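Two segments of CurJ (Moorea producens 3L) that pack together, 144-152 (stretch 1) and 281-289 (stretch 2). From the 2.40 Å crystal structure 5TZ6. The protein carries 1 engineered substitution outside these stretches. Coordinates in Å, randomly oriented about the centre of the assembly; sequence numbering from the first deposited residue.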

ATOM      1  N   ALA A 144      -1.655  -1.206  31.341  1.00111.60           N
ATOM      2  CA  ALA A 144      -2.957  -1.453  31.933  1.00120.29           C
ATOM      3  C   ALA A 144      -3.095  -0.664  33.228  1.00129.65           C
ATOM      4  O   ALA A 144      -2.114  -0.401  33.926  1.00137.58           O
ATOM      5  CB  ALA A 144      -3.158  -2.945  32.198  1.00126.59           C
ATOM      6  N   GLU A 145      -4.333  -0.273  33.534  1.00135.96           N
ATOM      7  CA  GLU A 145      -4.598   0.585  34.684  1.00152.86           C
ATOM      8  C   GLU A 145      -5.968   0.273  35.271  1.00156.00           C
ATOM      9  O   GLU A 145      -6.674   1.170  35.744  1.00152.13           O
ATOM     10  CB  GLU A 145      -4.525   2.064  34.298  1.00160.00           C
ATOM     11  CG  GLU A 145      -3.337   2.437  33.431  1.00170.66           C
ATOM     12  CD  GLU A 145      -3.324   3.909  33.074  1.00172.12           C
ATOM     13  OE1 GLU A 145      -2.945   4.729  33.937  1.00177.22           O
ATOM     14  OE2 GLU A 145      -3.703   4.246  31.932  1.00164.02           O
ATOM     15  N   GLN A 146      -6.358  -0.995  35.250  1.00164.25           N
ATOM     16  CA  GLN A 146      -7.737  -1.366  35.553  1.00169.89           C
ATOM     17  C   GLN A 146      -7.957  -1.815  37.001  1.00184.36           C
ATOM     18  O   GLN A 146      -7.288  -2.733  37.477  1.00195.74           O
ATOM     19  CB  GLN A 146      -8.185  -2.466  34.584  1.00167.78           C
ATOM     20  CG  GLN A 146      -8.514  -1.943  33.191  1.00148.57           C
ATOM     21  CD  GLN A 146      -8.090  -2.888  32.083  1.00144.07           C
ATOM     22  OE1 GLN A 146      -6.898  -3.140  31.886  1.00147.41           O
ATOM     23  NE2 GLN A 146      -9.065  -3.415  31.349  1.00136.22           N
ATOM     24  N   SER A 147      -8.890  -1.165  37.699  1.00205.34           N
ATOM     25  CA  SER A 147      -9.644  -0.027  37.157  1.00201.96           C
ATOM     26  C   SER A 147     -10.055   0.981  38.264  1.00194.28           C
ATOM     27  O   SER A 147      -9.330   1.956  38.460  1.00199.58           O
ATOM     28  CB  SER A 147     -10.870  -0.508  36.370  1.00208.16           C
ATOM     29  OG  SER A 147     -10.598  -1.699  35.655  1.00219.22           O
ATOM     30  N   LEU A 148     -11.164   0.793  39.000  1.00168.24           N
ATOM     31  CA  LEU A 148     -12.064  -0.367  38.957  1.00156.04           C
ATOM     32  C   LEU A 148     -13.171  -0.325  40.022  1.00156.77           C
ATOM     33  O   LEU A 148     -13.147  -1.150  40.936  1.00158.24           O
ATOM     34  CB  LEU A 148     -11.264  -1.662  39.145  1.00152.01           C
ATOM     35  CG  LEU A 148     -11.896  -3.038  38.903  1.00143.98           C
ATOM     36  CD1 LEU A 148     -13.338  -2.934  38.428  1.00141.60           C
ATOM     37  CD2 LEU A 148     -11.061  -3.826  37.904  1.00131.21           C
ATOM     38  N   ILE A 149     -14.140   0.593  39.944  1.00145.35           N
ATOM     39  CA  ILE A 149     -14.212   1.676  38.970  1.00140.35           C
ATOM     40  C   ILE A 149     -14.597   2.971  39.689  1.00136.36           C
ATOM     41  O   ILE A 149     -14.022   4.024  39.406  1.00139.48           O
ATOM     42  CB  ILE A 149     -15.218   1.386  37.836  1.00138.37           C
ATOM     43  CG1 ILE A 149     -15.151  -0.079  37.407  1.00141.02           C
ATOM     44  CG2 ILE A 149     -14.979   2.322  36.651  1.00128.33           C
ATOM     45  CD1 ILE A 149     -15.940  -1.003  38.308  1.00144.36           C
ATOM     46  N   PRO A 150     -15.576   2.915  40.619  1.00128.51           N
ATOM     47  CA  PRO A 150     -16.468   1.857  41.117  1.00126.02           C
ATOM     48  C   PRO A 150     -17.916   1.991  40.626  1.00117.31           C
ATOM     49  O   PRO A 150     -18.486   3.079  40.716  1.00116.72           O
ATOM     50  CB  PRO A 150     -16.412   2.048  42.639  1.00134.73           C
ATOM     51  CG  PRO A 150     -15.810   3.447  42.857  1.00133.80           C
ATOM     52  CD  PRO A 150     -15.646   4.084  41.507  1.00125.72           C
ATOM     53  N   LEU A 151     -18.511   0.895  40.145  1.00109.59           N
ATOM     54  CA  LEU A 151     -19.792   0.997  39.449  1.00104.86           C
ATOM     55  C   LEU A 151     -20.954   1.282  40.395  1.00109.49           C
ATOM     56  O   LEU A 151     -21.890   1.997  40.015  1.00109.48           O
ATOM     57  CB  LEU A 151     -20.060  -0.283  38.656  1.00105.07           C
ATOM     58  CG  LEU A 151     -21.479  -0.497  38.118  1.00106.22           C
ATOM     59  CD1 LEU A 151     -22.010   0.737  37.406  1.00104.20           C
ATOM     60  CD2 LEU A 151     -21.515  -1.703  37.190  1.00116.57           C
ATOM     61  N   GLU A 152     -20.924   0.747  41.617  1.00119.66           N
ATOM     62  CA  GLU A 152     -22.030   0.999  42.537  1.00123.58           C
ATOM     63  C   GLU A 152     -21.892   2.354  43.226  1.00121.39           C
ATOM     64  O   GLU A 152     -22.894   3.040  43.450  1.00122.09           O
ATOM     65  CB  GLU A 152     -22.144  -0.125  43.572  1.00133.79           C
ATOM     66  CG  GLU A 152     -20.846  -0.485  44.274  1.00144.53           C
ATOM     67  CD  GLU A 152     -20.020  -1.489  43.488  1.00150.48           C
ATOM     68  OE1 GLU A 152     -20.295  -2.705  43.607  1.00158.89           O
ATOM     69  OE2 GLU A 152     -19.124  -1.065  42.726  1.00143.29           O
ATOM     70  N   LEU A 281     -15.215   4.503  29.848  1.00 51.41           N
ATOM     71  CA  LEU A 281     -16.027   3.398  29.368  1.00 55.15           C
ATOM     72  C   LEU A 281     -15.538   2.128  30.050  1.00 60.60           C
ATOM     73  O   LEU A 281     -14.342   1.830  30.004  1.00 73.09           O
ATOM     74  CB  LEU A 281     -15.910   3.281  27.850  1.00 45.73           C
ATOM     75  CG  LEU A 281     -16.706   2.201  27.125  1.00 58.43           C
ATOM     76  CD1 LEU A 281     -18.209   2.403  27.299  1.00 50.41           C
ATOM     77  CD2 LEU A 281     -16.309   2.198  25.657  1.00 54.97           C
ATOM     78  N   PHE A 282     -16.442   1.391  30.699  1.00 62.54           N
ATOM     79  CA  PHE A 282     -16.023   0.193  31.418  1.00 69.12           C
ATOM     80  C   PHE A 282     -17.062  -0.920  31.306  1.00 71.94           C
ATOM     81  O   PHE A 282     -18.199  -0.725  30.853  1.00 69.40           O
ATOM     82  CB  PHE A 282     -15.688   0.483  32.891  1.00 71.62           C
ATOM     83  CG  PHE A 282     -16.785   1.144  33.649  1.00 67.25           C
ATOM     84  CD1 PHE A 282     -16.959   2.516  33.583  1.00 63.00           C
ATOM     85  CD2 PHE A 282     -17.640   0.395  34.444  1.00 70.22           C
ATOM     86  CE1 PHE A 282     -17.977   3.131  34.280  1.00 75.65           C
ATOM     87  CE2 PHE A 282     -18.659   1.001  35.147  1.00 84.30           C
ATOM     88  CZ  PHE A 282     -18.830   2.372  35.065  1.00 85.48           C
ATOM     89  N   ASP A 283     -16.617  -2.098  31.750  1.00 76.22           N
ATOM     90  CA  ASP A 283     -17.279  -3.390  31.650  1.00 83.29           C
ATOM     91  C   ASP A 283     -18.436  -3.532  32.628  1.00 88.12           C
ATOM     92  O   ASP A 283     -18.554  -2.805  33.618  1.00 83.26           O
ATOM     93  CB  ASP A 283     -16.279  -4.515  31.934  1.00 96.56           C
ATOM     94  CG  ASP A 283     -16.333  -5.617  30.907  1.00112.26           C
ATOM     95  OD1 ASP A 283     -17.274  -5.610  30.086  1.00124.78           O
ATOM     96  OD2 ASP A 283     -15.440  -6.494  30.929  1.00107.21           O
ATOM     97  N   GLN A 284     -19.269  -4.542  32.355  1.00 95.72           N
ATOM     98  CA  GLN A 284     -20.318  -4.921  33.290  1.00107.75           C
ATOM     99  C   GLN A 284     -19.727  -5.308  34.639  1.00107.57           C
ATOM    100  O   GLN A 284     -20.348  -5.079  35.685  1.00113.13           O
ATOM    101  CB  GLN A 284     -21.108  -6.098  32.717  1.00124.54           C
ATOM    102  CG  GLN A 284     -22.466  -6.330  33.343  1.00142.31           C
ATOM    103  CD  GLN A 284     -23.482  -5.305  32.860  1.00146.73           C
ATOM    104  OE1 GLN A 284     -23.775  -4.322  33.541  1.00148.09           O
ATOM    105  NE2 GLN A 284     -24.010  -5.528  31.659  1.00148.37           N
ATOM    106  N   HIS A 285     -18.540  -5.916  34.628  1.00105.68           N
ATOM    107  CA  HIS A 285     -17.786  -6.247  35.829  1.00 98.96           C
ATOM    108  C   HIS A 285     -16.896  -5.113  36.316  1.00 94.51           C
ATOM    109  O   HIS A 285     -16.318  -5.228  37.401  1.00 97.82           O
ATOM    110  CB  HIS A 285     -16.944  -7.503  35.597  1.00102.63           C
ATOM    111  CG  HIS A 285     -17.753  -8.695  35.202  1.00124.34           C
ATOM    112  ND1 HIS A 285     -18.288  -8.844  33.941  1.00120.11           N
ATOM    113  CD2 HIS A 285     -18.149  -9.777  35.911  1.00116.36           C
ATOM    114  CE1 HIS A 285     -18.966  -9.977  33.886  1.00122.94           C
ATOM    115  NE2 HIS A 285     -18.896 -10.562  35.067  1.00119.02           N
ATOM    116  N   GLY A 286     -16.746  -4.040  35.546  1.00 87.66           N
ATOM    117  CA  GLY A 286     -15.917  -2.935  35.965  1.00 83.87           C
ATOM    118  C   GLY A 286     -14.543  -2.881  35.343  1.00 93.37           C
ATOM    119  O   GLY A 286     -13.774  -1.967  35.662  1.00 88.60           O
ATOM    120  N   GLN A 287     -14.194  -3.837  34.491  1.00 93.55           N
ATOM    121  CA  GLN A 287     -12.946  -3.731  33.752  1.00 93.02           C
ATOM    122  C   GLN A 287     -12.997  -2.518  32.836  1.00 90.67           C
ATOM    123  O   GLN A 287     -13.890  -2.399  31.992  1.00 86.25           O
ATOM    124  CB  GLN A 287     -12.681  -5.006  32.954  1.00 98.98           C
ATOM    125  CG  GLN A 287     -12.108  -6.139  33.793  1.00113.82           C
ATOM    126  CD  GLN A 287     -12.483  -7.513  33.265  1.00131.63           C
ATOM    127  OE1 GLN A 287     -13.578  -7.713  32.737  1.00130.30           O
ATOM    128  NE2 GLN A 287     -11.570  -8.472  33.408  1.00137.24           N
ATOM    129  N   LEU A 288     -12.047  -1.611  33.023  1.00 84.60           N
ATOM    130  CA  LEU A 288     -11.991  -0.397  32.221  1.00 70.69           C
ATOM    131  C   LEU A 288     -11.683  -0.754  30.771  1.00 68.25           C
ATOM    132  O   LEU A 288     -10.663  -1.384  30.479  1.00 76.82           O
ATOM    133  CB  LEU A 288     -10.936   0.543  32.796  1.00 70.05           C
ATOM    134  CG  LEU A 288     -11.004   2.040  32.510  1.00 79.25           C
ATOM    135  CD1 LEU A 288     -12.383   2.601  32.832  1.00 74.57           C
ATOM    136  CD2 LEU A 288      -9.935   2.734  33.337  1.00 82.71           C
ATOM    137  N   VAL A 289     -12.581  -0.380  29.868  1.00 62.46           N
ATOM    138  CA  VAL A 289     -12.404  -0.630  28.440  1.00 65.54           C
ATOM    139  C   VAL A 289     -11.647   0.511  27.763  1.00 65.95           C
ATOM    140  O   VAL A 289     -10.751   0.276  26.949  1.00 72.07           O
ATOM    141  CB  VAL A 289     -13.786  -0.857  27.788  1.00 68.42           C
ATOM    142  CG1 VAL A 289     -13.714  -0.645  26.283  1.00 58.98           C
ATOM    143  CG2 VAL A 289     -14.312  -2.254  28.119  1.00 70.63           C
TER

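Stretch 2 is a strand, a turn and a second strand folded back on the first, and stretch 1, mostly loop, lies against it with 489 Å² buried in total. Three backbone hydrogen bonds hold the hairpin-like shape: Val 289 N to Leu 281 O at 2.8 Å, Asp 283 N to Gln 287 O at 2.8 Å, and a weak one from Gly 286 N to Asp 283 O at 2.9 Å.

At the start of the walk, Leu 281 points its CA-to-CB bond away from stretch 1 and makes no contact. Phe 282 points toward it and provides a large apolar surface. With chi1 at 55° (p), its ring presents one face to Ile 149: CG2 of Ile 149 sits 3.7 Å from the centroid of the Phe 282 ring and 13° off the ring normal, the geometry of a CH-pi contact. The ring also meets Leu 151, whose CB lies 4.0 Å from Phe 282 CE2, in an oblique approach. A broad, flat aromatic group suits this place because it can serve both aliphatic neighbours at once; it is itself buried.

Asp 283 does not touch stretch 1. Its role here is local, since its OD1 accepts a weak hydrogen bond from Gln 284 N at 3.2 Å (N-H...O angle 134°), alongside the backbone bonds that tie the turn. Gln 284 points away, yet its backbone contributes: Leu 151 CD2 approaches Gln 284 O at 3.9 Å. Leu 151, in the first turn of a helix whose N-cap position is occupied by Pro 150, thus spans from the ring to the turn. His 285 also points away, and its contact is through the carbonyl, with His 285 O 3.9 Å from Leu 148 CD1.

Gly 286 is closely packed. Its phi/psi of 101/-1 would jam a CB against the preceding carbonyl oxygen, which by itself calls for glycine. The packing adds a second constraint: an ideal CB would lie 2.1 Å from Ile 149 CD1 and 2.6 Å from Leu 148 CD1, both clashes. The carbonyl is crowded as well, with Gly 286 O 2.9 Å from Ile 149 CG1 and 3.0 Å from Leu 148 CD1. These are short for carbon-oxygen contacts, and the run of cis peptide bonds modelled before residues 147 to 150 belongs to the same segment, so the fine detail deserves caution at 2.40 Å.

Gln 287 points its side chain away and stays exposed, while its backbone touches stretch 1, with Gln 287 CA 3.6 Å from Ser 147 OG.

Leu 288 has the largest covered area of either stretch, 76 Å². Its backbone makes the one assigned hydrogen bond across the interface, Leu 288 N to Ser 147 OG at 3.0 Å with an N-H...O angle of 155°; the small Ser 147 side chain, pointing toward stretch 2, brings its oxygen to the amide, although this residue is poorly ordered. The leucine side chain, buried and pointing toward stretch 1, suits an aliphatic residue and packs against Gln 146, whose CG is 3.5 Å from Leu 288 CB, while Gln 146 NE2 comes to 2.7 Å from Leu 288 O. Val 289 turns away, ending the contact.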